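PDB 3DXI: putative aldolase from Bacteroides vulgatus ATCC 8482, which is of unknown function but is a putative aldolase built on a TIM barrel and probably related to the HMGL-like proteins. Local coordinates for residues G268-L271 with P272-L275. Sequence-based numbering, arbitrary orientation.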
loop_
_atom_site.group_PDB
_atom_site.type_symbol
_atom_site.label_atom_id
_atom_site.label_comp_id
_atom_site.label_asym_id
_atom_site.label_seq_id
_atom_site.Cartn_x
_atom_site.Cartn_y
_atom_site.Cartn_z
ATOM N N GLY A 268 -0.988 6.774 -8.721
ATOM C CA GLY A 268 -0.909 5.532 -7.978
ATOM C C GLY A 268 0.255 4.752 -8.549
ATOM O O GLY A 268 0.674 5.005 -9.681
ATOM N N THR A 269 0.777 3.802 -7.782
ATOM C CA THR A 269 1.926 3.024 -8.231
ATOM C C THR A 269 1.565 1.961 -9.272
ATOM O O THR A 269 0.399 1.615 -9.449
ATOM C CB THR A 269 2.629 2.340 -7.031
ATOM O OG1 THR A 269 3.894 1.825 -7.454
ATOM C CG2 THR A 269 1.782 1.181 -6.498
ATOM N N ASN A 270 2.586 1.477 -9.975
ATOM C CA ASN A 270 2.447 0.444 -10.992
ATOM C C ASN A 270 3.834 -0.179 -11.147
ATOM O O ASN A 270 4.775 0.270 -10.496
ATOM C CB ASN A 270 1.943 1.025 -12.325
ATOM C CG ASN A 270 2.674 2.291 -12.740
ATOM O OD1 ASN A 270 3.902 2.356 -12.718
ATOM N ND2 ASN A 270 1.909 3.304 -13.144
ATOM N N LEU A 271 3.977 -1.187 -12.004
ATOM C CA LEU A 271 5.275 -1.854 -12.130
ATOM C C LEU A 271 6.438 -0.910 -12.416
ATOM O O LEU A 271 7.500 -1.050 -11.820
ATOM C CB LEU A 271 5.225 -2.980 -13.170
ATOM C CG LEU A 271 6.526 -3.792 -13.291
ATOM C CD1 LEU A 271 6.968 -4.275 -11.910
ATOM C CD2 LEU A 271 6.324 -4.978 -14.236
ATOM N N PRO A 272 6.264 0.050 -13.343
ATOM C CA PRO A 272 7.349 0.990 -13.643
ATOM C C PRO A 272 7.728 1.810 -12.403
ATOM O O PRO A 272 8.911 2.033 -12.128
ATOM C CB PRO A 272 6.749 1.870 -14.731
ATOM C CG PRO A 272 5.850 0.924 -15.456
ATOM C CD PRO A 272 5.173 0.187 -14.325
ATOM N N TYR A 273 6.716 2.261 -11.659
ATOM C CA TYR A 273 6.962 3.046 -10.452
ATOM C C TYR A 273 7.453 2.190 -9.298
ATOM O O TYR A 273 8.151 2.683 -8.411
ATOM C CB TYR A 273 5.710 3.835 -10.047
ATOM C CG TYR A 273 5.352 4.908 -11.052
ATOM C CD1 TYR A 273 6.348 5.649 -11.680
ATOM C CD2 TYR A 273 4.027 5.191 -11.366
ATOM C CE1 TYR A 273 6.035 6.650 -12.602
ATOM C CE2 TYR A 273 3.698 6.192 -12.287
ATOM C CZ TYR A 273 4.714 6.917 -12.900
ATOM O OH TYR A 273 4.425 7.912 -13.805
HETATM N N MSE A 274 7.097 0.909 -9.296
HETATM C CA MSE A 274 7.579 0.022 -8.241
HETATM C C MSE A 274 9.073 -0.168 -8.479
HETATM O O MSE A 274 9.872 -0.165 -7.539
HETATM C CB MSE A 274 6.894 -1.349 -8.313
HETATM C CG MSE A 274 5.449 -1.358 -7.837
HETATM SE SE MSE A 274 4.522 -2.986 -8.299
HETATM C CE MSE A 274 2.704 -2.318 -8.361
ATOM N N LEU A 275 9.439 -0.349 -9.748
ATOM C CA LEU A 275 10.835 -0.550 -10.122
ATOM C C LEU A 275 11.686 0.667 -9.777
ATOM O O LEU A 275 12.785 0.527 -9.251
ATOM C CB LEU A 275 10.947 -0.863 -11.620
ATOM C CG LEU A 275 10.490 -2.266 -12.045
ATOM C CD1 LEU A 275 10.342 -2.339 -13.551
ATOM C CD2 LEU A 275 11.495 -3.296 -11.551
#
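With CG set between its backbone N and carbonyl carbon (chi1 46°), the side chain of N270 folds forward over the start of helix 271-278, while Y273 places its ring carbon CG anti to its carbonyl carbon, which leaves the ring beside the tyrosine's own N-H, the group that the asparagine caps. The result is a textbook N-cap: OD1 of N270 accepts from Y273 N at 3.0 Å, the donor tilted 17° from the carbonyl plane, and binds an amide of the helix's first turn, whose residue four back, T269, lies before the helix. The capping amide also runs close beside the tyrosine ring at a slant, ND2 of N270 lying 3.3 Å from CD2 of Y273, with the amide and ring planes only 22° apart. P272, lacking an N-H, sits in the first turn, where a proline costs the helix no backbone bond, and sets its CD 3.0 Å from OD1 of N270. Regular helical bonding follows at once, from M274 N to N270 O (2.7 Å) and from L275 N to L271 O. The cap lies outside the closed eight-stranded barrel, where F297 of helix 297-302 packs on L271, P272 and L275, and the second subunit on L271, M274 and L275. Just upstream, T269 OG1 is hydrogen-bonded to N196 O and meets CG of M274 at 3.6 Å.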